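Local coordinates for mannitol dehydrogenase (Pseudomonas fluorescens, PDB 1LJ8), which probably catalyses the NAD-dependent oxidation of D-mannitol to D-fructose and binds the dinucleotide in a Rossmann domain, at residues 113-118 and 166-171; 411-416 and 422-427. All blocks are in the same frame, centred on the assembly; numbering follows the deposited sequence.

Interaction 1 (113-118 and 166-171); sequences QALIDK and FGFICA
Carboxylate oxygen OD1 of D117 takes two amide donors, Q113 NE2 from one turn earlier in its own helix and Q175 NE2 from the helix that contains 166-171. The bond from Q113 NE2 to D117 OD1 is 2.9 Å long; its donor approaches from above the carboxylate plane, while the oxygen lies in the amide plane of Q113. Glutamine suits this place because Q113 NE2 can also reach Q175 OE1, so polar bonds bridge the two helices beside an apolar interface. There L115 lays CD2 over one face of the F168 ring, 3.8 Å from its centroid, a CH-pi contact. With CG turned anti to the backbone N (chi1 -179°), the leucine branch reaches the phenyl. These helices belong to the Rossmann domain: helix 112-119 leads into strand 126-129, and helix 165-178 into the parallel neighbour 185-188. The axes of segments 113-118 and 166-171 cross at -56°, 9.2 Å apart at their closest. Beside L115, I116 approaches the same ring obliquely, CG1 lying 3.7 Å from F168 CD2, and its CD1 goes on to A171 CB at 3.8 Å. The small methyl of A171 leaves room for that longer branch, while L65 adds a further apolar neighbour to both L115 and F168.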
loop_
_atom_site.group_PDB
_atom_site.type_symbol
_atom_site.label_atom_id
_atom_site.label_comp_id
_atom_site.label_asym_id
_atom_site.label_seq_id
_atom_site.Cartn_x
_atom_site.Cartn_y
_atom_site.Cartn_z
ATOM N N GLN A 113 0.539 0.118 -26.932
ATOM C CA GLN A 113 1.072 -1.129 -27.496
ATOM C C GLN A 113 2.494 -1.484 -27.044
ATOM O O GLN A 113 2.825 -2.682 -26.906
ATOM C CB GLN A 113 0.997 -1.113 -29.054
ATOM C CG GLN A 113 1.289 -2.506 -29.678
ATOM C CD GLN A 113 0.299 -3.592 -29.201
ATOM O OE1 GLN A 113 -0.908 -3.374 -29.134
ATOM N NE2 GLN A 113 0.831 -4.774 -28.874
ATOM N N ALA A 114 3.338 -0.465 -26.820
ATOM C CA ALA A 114 4.708 -0.710 -26.355
ATOM C C ALA A 114 4.619 -1.372 -24.970
ATOM O O ALA A 114 5.400 -2.254 -24.665
ATOM C CB ALA A 114 5.491 0.604 -26.239
ATOM N N LEU A 115 3.679 -0.928 -24.152
ATOM C CA LEU A 115 3.516 -1.521 -22.815
ATOM C C LEU A 115 2.973 -2.959 -22.919
ATOM O O LEU A 115 3.418 -3.868 -22.197
ATOM C CB LEU A 115 2.576 -0.644 -22.023
ATOM C CG LEU A 115 2.263 -1.031 -20.599
ATOM C CD1 LEU A 115 3.589 -1.482 -19.900
ATOM C CD2 LEU A 115 1.590 0.222 -19.907
ATOM N N ILE A 116 1.993 -3.170 -23.798
ATOM C CA ILE A 116 1.444 -4.523 -24.015
ATOM C C ILE A 116 2.585 -5.438 -24.490
ATOM O O ILE A 116 2.750 -6.578 -24.010
ATOM C CB ILE A 116 0.271 -4.511 -25.066
ATOM C CG1 ILE A 116 -0.908 -3.705 -24.494
ATOM C CG2 ILE A 116 -0.159 -5.967 -25.448
ATOM C CD1 ILE A 116 -2.008 -3.382 -25.560
ATOM N N ASP A 117 3.408 -4.927 -25.417
ATOM C CA ASP A 117 4.532 -5.726 -25.939
ATOM C C ASP A 117 5.503 -6.122 -24.828
ATOM O O ASP A 117 6.018 -7.239 -24.808
ATOM C CB ASP A 117 5.331 -4.953 -27.000
ATOM C CG ASP A 117 4.590 -4.855 -28.341
ATOM O OD1 ASP A 117 3.638 -5.619 -28.547
ATOM O OD2 ASP A 117 4.991 -4.003 -29.180
ATOM N N LYS A 118 5.787 -5.173 -23.952
ATOM C CA LYS A 118 6.708 -5.450 -22.827
ATOM C C LYS A 118 6.098 -6.533 -21.927
ATOM O O LYS A 118 6.769 -7.503 -21.571
ATOM C CB LYS A 118 6.920 -4.161 -22.005
ATOM C CG LYS A 118 7.783 -4.373 -20.718
ATOM C CD LYS A 118 9.197 -4.899 -21.032
ATOM C CE LYS A 118 10.064 -3.840 -21.726
ATOM N NZ LYS A 118 11.449 -4.382 -21.982
ATOM N N PHE A 166 -6.219 -4.093 -15.432
ATOM C CA PHE A 166 -6.895 -5.275 -15.970
ATOM C C PHE A 166 -6.838 -5.328 -17.482
ATOM O O PHE A 166 -6.615 -6.393 -18.038
ATOM C CB PHE A 166 -8.348 -5.297 -15.515
ATOM C CG PHE A 166 -8.491 -5.231 -14.026
ATOM C CD1 PHE A 166 -8.911 -4.067 -13.417
ATOM C CD2 PHE A 166 -8.114 -6.319 -13.245
ATOM C CE1 PHE A 166 -8.954 -3.970 -12.010
ATOM C CE2 PHE A 166 -8.146 -6.245 -11.846
ATOM C CZ PHE A 166 -8.566 -5.060 -11.229
ATOM N N GLY A 167 -7.061 -4.188 -18.130
ATOM C CA GLY A 167 -7.024 -4.138 -19.594
ATOM C C GLY A 167 -5.639 -4.458 -20.104
ATOM O O GLY A 167 -5.487 -5.211 -21.075
ATOM N N PHE A 168 -4.610 -3.908 -19.464
ATOM C CA PHE A 168 -3.248 -4.207 -19.900
ATOM C C PHE A 168 -2.870 -5.652 -19.682
ATOM O O PHE A 168 -2.246 -6.284 -20.553
ATOM C CB PHE A 168 -2.223 -3.274 -19.220
ATOM C CG PHE A 168 -2.049 -1.987 -19.954
ATOM C CD1 PHE A 168 -2.596 -0.801 -19.460
ATOM C CD2 PHE A 168 -1.399 -1.979 -21.210
ATOM C CE1 PHE A 168 -2.506 0.392 -20.199
ATOM C CE2 PHE A 168 -1.317 -0.769 -21.950
ATOM C CZ PHE A 168 -1.878 0.394 -21.423
ATOM N N ILE A 169 -3.182 -6.193 -18.495
ATOM C CA ILE A 169 -2.840 -7.599 -18.288
ATOM C C ILE A 169 -3.586 -8.515 -19.277
ATOM O O ILE A 169 -2.985 -9.430 -19.821
ATOM C CB ILE A 169 -3.148 -8.033 -16.830
ATOM C CG1 ILE A 169 -2.044 -7.434 -15.943
ATOM C CG2 ILE A 169 -3.200 -9.572 -16.696
ATOM C CD1 ILE A 169 -2.365 -7.515 -14.438
ATOM N N CYS A 170 -4.866 -8.273 -19.512
ATOM C CA CYS A 170 -5.593 -9.148 -20.458
ATOM C C CYS A 170 -5.050 -9.026 -21.845
ATOM O O CYS A 170 -4.912 -10.028 -22.543
ATOM C CB CYS A 170 -7.086 -8.820 -20.486
ATOM S SG CYS A 170 -7.945 -9.499 -19.047
ATOM N N ALA A 171 -4.743 -7.799 -22.278
ATOM C CA ALA A 171 -4.216 -7.681 -23.637
ATOM C C ALA A 171 -2.854 -8.379 -23.751
ATOM O O ALA A 171 -2.531 -8.979 -24.791
ATOM C CB ALA A 171 -4.105 -6.181 -24.065
#

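Interaction 2 (411-416 and 422-427); sequences ALYLKG and VSYTIP
Y413 and Y424 meet near the C-terminal end of helix 401-413, where the chain doubles back past it. Along Y413, CB lies 4.0 Å from Y424 OH, and that hydroxyl comes closer still to the ring, 3.5 Å from Y413 CD1. Next outward, Y413 CE1 is 3.6 Å from Y424 CE1; the ring planes are 24° apart but slid past one another, with little overlap. Across the Y413 ring, CE2 lies 4.1 Å from I426 CD1, which approaches obliquely from the same side of the plane as Y424 OH, and at the tip Y413 OH comes to 3.4 Å from P427 CD. A long, flat residue suits this place, since one side chain touches three partners in turn.

The Y424 hydroxyl turns to the backbone, giving its hydrogen to Y413 O at 2.6 Å, in the carbonyl plane and on a lone pair. The same oxygen takes G416 N across a type I turn, so two donors hold it at the helix end. Y424 reaches it with CG between its backbone N and carbonyl carbon (chi1 50°), and this rotation also lays one ring face over G416, whose CA stands 3.8 Å from the ring centroid. Glycine suits the positive phi of G416, and its bare CA lets the Y424 ring lie close over it. From the returning loop, Y424 N bonds to G416 O at 3.0 Å, the donor lying above the carbonyl plane. Farther along, I426 sets CG2 against L414 CD2, two branched apolar chains in the interior, with C434 and A431 of helix 431-437 nearby. The whole is a glycine-terminated helix C-end with its returning chain folded back against the last turn, set in the mannitol dehydrogenase C-terminal domain.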
loop_
_atom_site.group_PDB
_atom_site.type_symbol
_atom_site.label_atom_id
_atom_site.label_comp_id
_atom_site.label_asym_id
_atom_site.label_seq_id
_atom_site.Cartn_x
_atom_site.Cartn_y
_atom_site.Cartn_z
ATOM N N ALA A 411 -14.579 11.556 9.555
ATOM C CA ALA A 411 -15.669 12.441 9.162
ATOM C C ALA A 411 -15.344 13.901 9.462
ATOM O O ALA A 411 -15.556 14.795 8.605
ATOM C CB ALA A 411 -17.018 12.039 9.871
ATOM N N LEU A 412 -14.821 14.144 10.651
ATOM C CA LEU A 412 -14.509 15.530 11.044
ATOM C C LEU A 412 -13.296 16.014 10.257
ATOM O O LEU A 412 -13.265 17.147 9.798
ATOM C CB LEU A 412 -14.243 15.628 12.548
ATOM C CG LEU A 412 -14.029 17.075 13.085
ATOM C CD1 LEU A 412 -15.223 17.968 12.749
ATOM C CD2 LEU A 412 -13.837 17.064 14.562
ATOM N N TYR A 413 -12.335 15.125 10.068
ATOM C CA TYR A 413 -11.111 15.428 9.309
ATOM C C TYR A 413 -11.462 15.878 7.876
ATOM O O TYR A 413 -10.792 16.762 7.311
ATOM C CB TYR A 413 -10.251 14.168 9.292
ATOM C CG TYR A 413 -9.315 14.076 8.115
ATOM C CD1 TYR A 413 -8.008 14.570 8.203
ATOM C CD2 TYR A 413 -9.716 13.451 6.927
ATOM C CE1 TYR A 413 -7.129 14.436 7.144
ATOM C CE2 TYR A 413 -8.813 13.304 5.834
ATOM C CZ TYR A 413 -7.536 13.798 5.965
ATOM O OH TYR A 413 -6.624 13.667 4.921
ATOM N N LEU A 414 -12.497 15.282 7.281
ATOM C CA LEU A 414 -12.899 15.647 5.908
ATOM C C LEU A 414 -13.338 17.115 5.758
ATOM O O LEU A 414 -13.445 17.629 4.633
ATOM C CB LEU A 414 -14.028 14.748 5.415
ATOM C CG LEU A 414 -13.556 13.314 5.115
ATOM C CD1 LEU A 414 -14.759 12.364 4.959
ATOM C CD2 LEU A 414 -12.682 13.311 3.839
ATOM N N LYS A 415 -13.617 17.794 6.867
ATOM C CA LYS A 415 -14.017 19.197 6.738
ATOM C C LYS A 415 -12.809 20.075 6.389
ATOM O O LYS A 415 -12.976 21.251 6.028
ATOM C CB LYS A 415 -14.734 19.679 8.013
ATOM C CG LYS A 415 -16.096 18.985 8.201
ATOM C CD LYS A 415 -16.861 19.470 9.452
ATOM C CE LYS A 415 -17.892 20.537 9.123
ATOM N NZ LYS A 415 -19.084 19.946 8.427
ATOM N N GLY A 416 -11.596 19.522 6.504
ATOM C CA GLY A 416 -10.412 20.277 6.061
ATOM C C GLY A 416 -9.748 21.343 6.930
ATOM O O GLY A 416 -9.020 22.194 6.378
ATOM N N VAL A 422 -5.246 25.057 10.979
ATOM C CA VAL A 422 -4.483 24.830 9.753
ATOM C C VAL A 422 -5.388 24.094 8.789
ATOM O O VAL A 422 -5.963 23.038 9.143
ATOM C CB VAL A 422 -3.235 23.996 10.042
ATOM C CG1 VAL A 422 -2.423 23.728 8.729
ATOM C CG2 VAL A 422 -2.390 24.719 11.107
ATOM N N SER A 423 -5.539 24.672 7.599
ATOM C CA SER A 423 -6.385 24.123 6.543
ATOM C C SER A 423 -5.611 23.205 5.623
ATOM O O SER A 423 -4.461 23.471 5.297
ATOM C CB SER A 423 -6.930 25.240 5.691
ATOM O OG SER A 423 -7.609 26.164 6.512
ATOM N N TYR A 424 -6.263 22.145 5.171
ATOM C CA TYR A 424 -5.626 21.211 4.261
ATOM C C TYR A 424 -6.580 20.692 3.212
ATOM O O TYR A 424 -7.826 20.747 3.356
ATOM C CB TYR A 424 -5.030 20.055 5.060
ATOM C CG TYR A 424 -6.017 19.464 6.038
ATOM C CD1 TYR A 424 -6.880 18.442 5.643
ATOM C CD2 TYR A 424 -6.108 19.949 7.341
ATOM C CE1 TYR A 424 -7.818 17.913 6.532
ATOM C CE2 TYR A 424 -7.053 19.435 8.246
ATOM C CZ TYR A 424 -7.904 18.409 7.817
ATOM O OH TYR A 424 -8.847 17.895 8.706
ATOM N N THR A 425 -5.979 20.209 2.130
ATOM C CA THR A 425 -6.711 19.618 1.050
ATOM C C THR A 425 -6.789 18.141 1.496
ATOM O O THR A 425 -6.002 17.719 2.345
ATOM C CB THR A 425 -5.924 19.703 -0.255
ATOM O OG1 THR A 425 -4.619 19.153 -0.041
ATOM C CG2 THR A 425 -5.772 21.182 -0.691
ATOM N N ILE A 426 -7.724 17.407 0.926
ATOM C CA ILE A 426 -7.910 15.970 1.260
ATOM C C ILE A 426 -7.263 15.091 0.188
ATOM O O ILE A 426 -7.723 15.039 -0.942
ATOM C CB ILE A 426 -9.390 15.574 1.295
ATOM C CG1 ILE A 426 -10.212 16.556 2.159
ATOM C CG2 ILE A 426 -9.519 14.125 1.830
ATOM C CD1 ILE A 426 -9.786 16.607 3.586
ATOM N N PRO A 427 -6.224 14.337 0.547
ATOM C CA PRO A 427 -5.595 13.496 -0.478
ATOM C C PRO A 427 -6.353 12.161 -0.647
ATOM O O PRO A 427 -5.945 11.135 -0.132
ATOM C CB PRO A 427 -4.176 13.341 0.055
ATOM C CG PRO A 427 -4.361 13.326 1.541
ATOM C CD PRO A 427 -5.437 14.369 1.790
#

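In the fold
Interaction 1 falls in the Rossmann domain range and interaction 2 in the C-terminal domain range, with centres 37 Å apart and nearest atoms about 19 Å apart, so they do not touch. What relates them is the cofactor. The F168 side chain lies about 8 Å from the bound NAD and that of P427 about 10 Å from it. The side chain of R66, an NAD-binding residue, is about 10 Å from each of these two side chains. The side chain of L115 lies about 9 Å from that of D69, another NAD-binding residue. Both contacts thus stand back from the dinucleotide, interaction 1 between helices and interaction 2 at a helix end.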